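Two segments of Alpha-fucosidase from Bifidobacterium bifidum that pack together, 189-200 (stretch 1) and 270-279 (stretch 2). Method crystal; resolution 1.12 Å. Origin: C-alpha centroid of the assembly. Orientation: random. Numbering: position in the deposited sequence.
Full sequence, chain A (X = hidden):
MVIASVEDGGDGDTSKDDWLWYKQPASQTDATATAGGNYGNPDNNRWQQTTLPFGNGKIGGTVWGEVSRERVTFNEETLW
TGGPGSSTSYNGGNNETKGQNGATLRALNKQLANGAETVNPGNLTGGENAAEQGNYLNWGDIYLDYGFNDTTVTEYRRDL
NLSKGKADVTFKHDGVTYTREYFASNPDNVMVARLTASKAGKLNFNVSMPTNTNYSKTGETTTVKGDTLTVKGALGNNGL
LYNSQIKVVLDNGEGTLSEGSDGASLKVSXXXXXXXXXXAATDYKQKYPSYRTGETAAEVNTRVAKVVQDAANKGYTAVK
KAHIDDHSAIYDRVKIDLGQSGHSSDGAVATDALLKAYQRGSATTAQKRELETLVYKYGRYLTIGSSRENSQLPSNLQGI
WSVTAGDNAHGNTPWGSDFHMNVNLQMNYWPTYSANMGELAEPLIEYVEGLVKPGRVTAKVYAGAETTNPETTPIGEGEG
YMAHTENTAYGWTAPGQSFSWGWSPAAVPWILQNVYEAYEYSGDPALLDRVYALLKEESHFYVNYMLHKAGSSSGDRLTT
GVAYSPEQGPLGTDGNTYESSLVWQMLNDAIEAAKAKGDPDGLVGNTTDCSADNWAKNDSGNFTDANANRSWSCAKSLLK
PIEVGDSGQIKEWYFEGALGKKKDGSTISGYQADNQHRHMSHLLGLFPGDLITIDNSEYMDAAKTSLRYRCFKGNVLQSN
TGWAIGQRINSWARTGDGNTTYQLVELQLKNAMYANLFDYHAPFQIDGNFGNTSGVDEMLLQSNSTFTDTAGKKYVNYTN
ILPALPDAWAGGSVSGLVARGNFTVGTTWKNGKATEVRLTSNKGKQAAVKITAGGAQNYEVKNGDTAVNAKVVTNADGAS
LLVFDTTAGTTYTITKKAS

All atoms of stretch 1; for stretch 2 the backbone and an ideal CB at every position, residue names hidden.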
# COMPACT_ATOMS: atom_id res chain seq x y z
N ASN A 189 5.71 16.74 -14.88
CA ASN A 189 4.33 16.28 -14.91
C ASN A 189 3.87 15.80 -16.29
O ASN A 189 2.78 16.15 -16.76
CB ASN A 189 3.39 17.37 -14.38
CG ASN A 189 2.04 16.83 -14.01
OD1 ASN A 189 1.92 15.66 -13.65
ND2 ASN A 189 1.01 17.66 -14.11
N VAL A 190 4.71 14.99 -16.93
CA VAL A 190 4.51 14.68 -18.33
C VAL A 190 5.07 13.30 -18.66
O VAL A 190 6.07 12.87 -18.09
CB VAL A 190 5.14 15.78 -19.25
CG1 VAL A 190 6.67 15.78 -19.16
CG2 VAL A 190 4.67 15.65 -20.69
N MET A 191 4.39 12.61 -19.57
CA MET A 191 4.86 11.34 -20.09
C MET A 191 5.62 11.60 -21.39
O MET A 191 5.19 12.41 -22.22
CB MET A 191 3.68 10.39 -20.33
CG MET A 191 4.04 9.04 -20.92
SD MET A 191 2.61 7.95 -21.08
CE MET A 191 2.19 7.63 -19.37
N VAL A 192 6.74 10.91 -21.55
CA VAL A 192 7.61 11.09 -22.71
C VAL A 192 7.77 9.76 -23.42
O VAL A 192 8.00 8.73 -22.78
CB VAL A 192 8.99 11.66 -22.29
CG1 VAL A 192 9.97 11.68 -23.46
CG2 VAL A 192 8.85 13.05 -21.69
N ALA A 193 7.60 9.78 -24.74
CA ALA A 193 7.96 8.65 -25.59
C ALA A 193 8.99 9.13 -26.60
O ALA A 193 8.70 10.00 -27.43
CB ALA A 193 6.74 8.08 -26.29
N ARG A 194 10.19 8.58 -26.51
CA ARG A 194 11.29 8.91 -27.41
C ARG A 194 11.43 7.77 -28.41
O ARG A 194 11.69 6.63 -28.02
CB ARG A 194 12.58 9.11 -26.62
CG ARG A 194 13.83 9.37 -27.46
CD ARG A 194 13.80 10.74 -28.10
NE ARG A 194 14.96 10.97 -28.95
CZ ARG A 194 15.09 11.98 -29.80
NH1 ARG A 194 14.12 12.88 -29.93
NH2 ARG A 194 16.19 12.09 -30.54
N LEU A 195 11.23 8.07 -29.69
CA LEU A 195 11.19 7.06 -30.73
C LEU A 195 12.24 7.35 -31.80
O LEU A 195 12.35 8.49 -32.25
CB LEU A 195 9.80 7.00 -31.37
CG LEU A 195 8.60 6.98 -30.42
CD1 LEU A 195 7.30 7.20 -31.17
CD2 LEU A 195 8.54 5.69 -29.62
N THR A 196 13.01 6.33 -32.17
CA THR A 196 14.06 6.49 -33.19
C THR A 196 14.08 5.36 -34.21
O THR A 196 13.63 4.24 -33.94
CB THR A 196 15.48 6.60 -32.58
OG1 THR A 196 15.95 5.30 -32.20
CG2 THR A 196 15.52 7.55 -31.38
N ALA A 197 14.61 5.68 -35.39
CA ALA A 197 15.02 4.69 -36.38
C ALA A 197 16.50 4.94 -36.69
O ALA A 197 16.96 6.08 -36.64
CB ALA A 197 14.18 4.81 -37.63
N SER A 198 17.24 3.88 -37.01
CA SER A 198 18.68 3.99 -37.24
C SER A 198 19.04 4.62 -38.59
O SER A 198 20.16 5.11 -38.78
CB SER A 198 19.35 2.62 -37.11
OG SER A 198 18.82 1.70 -38.05
N LYS A 199 18.08 4.60 -39.51
CA LYS A 199 18.27 5.17 -40.85
C LYS A 199 17.29 6.31 -41.08
O LYS A 199 16.10 6.19 -40.77
CB LYS A 199 18.12 4.08 -41.91
CG LYS A 199 19.17 2.97 -41.83
CD LYS A 199 19.00 1.93 -42.93
CE LYS A 199 19.99 0.78 -42.76
NZ LYS A 199 19.87 -0.23 -43.85
N ALA A 200 17.80 7.42 -41.62
CA ALA A 200 16.97 8.60 -41.91
C ALA A 200 15.79 8.25 -42.82
O ALA A 200 15.93 7.46 -43.75
CB ALA A 200 17.82 9.71 -42.51
N UNK A 270 8.65 9.91 -42.79
CA UNK A 270 9.99 10.28 -43.27
C UNK A 270 10.88 10.91 -42.19
O UNK A 270 11.74 11.75 -42.49
CB UNK A 270 9.86 11.25 -44.44
N UNK A 271 10.68 10.50 -40.94
CA UNK A 271 11.45 11.03 -39.83
C UNK A 271 12.58 10.08 -39.45
O UNK A 271 12.72 8.99 -40.02
CB UNK A 271 10.54 11.29 -38.63
N UNK A 272 13.40 10.50 -38.48
CA UNK A 272 14.46 9.66 -37.94
C UNK A 272 14.29 9.50 -36.43
O UNK A 272 14.47 8.41 -35.89
CB UNK A 272 15.83 10.25 -38.27
N UNK A 273 13.95 10.60 -35.76
CA UNK A 273 13.74 10.60 -34.31
C UNK A 273 12.65 11.60 -33.93
O UNK A 273 12.58 12.71 -34.48
CB UNK A 273 15.04 10.93 -33.58
N UNK A 274 11.81 11.21 -32.98
CA UNK A 274 10.72 12.06 -32.49
C UNK A 274 10.58 11.94 -30.97
O UNK A 274 10.89 10.90 -30.39
CB UNK A 274 9.40 11.69 -33.17
N UNK A 275 10.11 13.01 -30.35
CA UNK A 275 9.72 12.97 -28.94
C UNK A 275 8.23 13.30 -28.84
O UNK A 275 7.77 14.30 -29.38
CB UNK A 275 10.55 13.94 -28.11
N UNK A 276 7.50 12.42 -28.15
CA UNK A 276 6.10 12.66 -27.83
C UNK A 276 6.00 13.12 -26.39
O UNK A 276 6.60 12.52 -25.50
CB UNK A 276 5.25 11.41 -28.06
N UNK A 277 5.26 14.20 -26.18
CA UNK A 277 4.93 14.67 -24.84
C UNK A 277 3.44 14.43 -24.61
O UNK A 277 2.60 14.91 -25.38
CB UNK A 277 5.29 16.15 -24.66
N UNK A 278 3.14 13.67 -23.57
CA UNK A 278 1.78 13.23 -23.29
C UNK A 278 1.37 13.71 -21.90
O UNK A 278 2.07 13.46 -20.92
CB UNK A 278 1.67 11.71 -23.40
N UNK A 279 0.24 14.40 -21.83
CA UNK A 279 -0.30 14.84 -20.55
C UNK A 279 -1.78 14.54 -20.48
O UNK A 279 -2.45 14.40 -21.51
CB UNK A 279 -0.05 16.33 -20.33

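Strand 190-197 pairs antiparallel with the second stretch, and the backbone ladder, which does not depend on side chains, fixes which positions of stretch 2 meet which residues of stretch 1.

Position 270 combines a CB directed away from stretch 1 with positive phi and psi (60°/31°), a conformation best tolerated by Gly, Asn or Asp. It is Asp270, whose side chain makes no contact with stretch 1. The CB of 271 also points away, so stretch 1 hardly restricts the choice; the residue is Ala271.

At 272 the backbone O accepts a hydrogen bond from Ala197 N (2.8 Å), while the CB points sideways, 4.2 Å from Ala200 CA. The carbonyls of Ser198 and Lys199 lie along this side, so a long, flexible chain, particularly one ending in a donor, would suit; Gln, Arg and Lys all qualify. Lys272 extends all-trans from chi1 to chi4, passing Ala200 CA with its CG at 3.9 Å. Its NZ makes a weak hydrogen bond to a water (3.4 Å to the water O), which in turn donates to Ser198 O (3.1 Å from the water O).

Position 273 lies opposite Thr196, at a close CA-CA spacing of 4.3 Å. Its ideal CB is already 3.4 Å from Arg194 NH2 and 4.1 Å from Thr196 CG2, which favours a small residue such as Ala, Ser or Gly. Ala273 places its methyl over one face of the Arg194 guanidinium, with CB 3.5 Å from NH2.

On the other face of the sheet, 274 pairs with Leu195 through two backbone hydrogen bonds, both 2.9 Å: Leu195 N to O of 274, and N of 274 to Leu195 O. The neighbouring leucine side chain invites Val, Ile or Leu. Val274 brings CG2 to 3.7 Å from Leu195 CB.

The CB of 275 is 4.1 Å from Arg194 NH1 and 5.2 Å from Val192 CG1. A short acceptor could meet the charged donor, and a methyl could meet the valine; Ser, Asp or Asn could supply the former, but Thr supplies both. In Thr275, OG1 accepts from Arg194 NH1 at 2.9 Å, near the guanidinium plane, and CG2 contacts Val192 CG1 at 3.8 Å.

Position 276 faces Ala193, whose small methyl leaves room beside Leu195 for a branched aliphatic or Met. Leu276 packs CB 4.0 Å from Ala193 CB and reaches Leu195 CD1 with its own CD1 at 4.2 Å.

At 277, the CB sits 4.1 Å from Val190 CG2, with Val192 further along the same face; a large apolar or aromatic residue fits. Tyr277 places CD1 3.9 Å from Val192 CG2, while Val190 CG2 lies at its ring edge.

Position 278 is bonded through both backbone atoms to Met191 and shares a face with Ala193, suiting Ile, Val or Leu. Ile278 packs CB against Met191 CB (3.9 Å) and extends CD1 to 4.4 Å from Ala193 CB.

Finally, 279 points sideways, demanding little; it is Ala279.

Stretch 2 (270-279) DAKAVTLYIA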
# COMPACT_ATOMS: atom_id res chain seq x y z
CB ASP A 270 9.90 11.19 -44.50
CG ASP A 270 8.92 10.67 -45.54
OD1 ASP A 270 9.03 9.48 -45.92
OD2 ASP A 270 8.05 11.45 -45.98
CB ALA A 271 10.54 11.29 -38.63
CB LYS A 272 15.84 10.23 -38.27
CG LYS A 272 16.98 9.26 -38.02
CD LYS A 272 18.34 9.91 -38.25
CE LYS A 272 19.46 8.90 -38.03
NZ LYS A 272 20.81 9.52 -38.18
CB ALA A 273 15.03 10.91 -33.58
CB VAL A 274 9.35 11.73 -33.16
CG1 VAL A 274 9.41 11.91 -34.68
CG2 VAL A 274 8.88 10.33 -32.81
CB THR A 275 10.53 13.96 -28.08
OG1 THR A 275 11.93 13.76 -28.31
CG2 THR A 275 10.23 13.76 -26.59
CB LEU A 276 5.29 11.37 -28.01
CG LEU A 276 4.70 11.04 -29.39
CD1 LEU A 276 5.73 11.08 -30.52
CD2 LEU A 276 4.02 9.68 -29.34
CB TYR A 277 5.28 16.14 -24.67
CG TYR A 277 6.77 16.40 -24.78
CD1 TYR A 277 7.61 16.19 -23.68
CD2 TYR A 277 7.33 16.84 -25.97
CE1 TYR A 277 8.98 16.41 -23.78
CE2 TYR A 277 8.70 17.07 -26.07
CZ TYR A 277 9.52 16.86 -24.97
OH TYR A 277 10.87 17.08 -25.07
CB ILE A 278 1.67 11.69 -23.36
CG1 ILE A 278 2.11 11.18 -24.74
CG2 ILE A 278 0.24 11.24 -23.05
CD1 ILE A 278 3.06 9.99 -24.69
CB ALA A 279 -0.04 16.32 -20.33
O HOH W 1 22.00 6.64 -36.88
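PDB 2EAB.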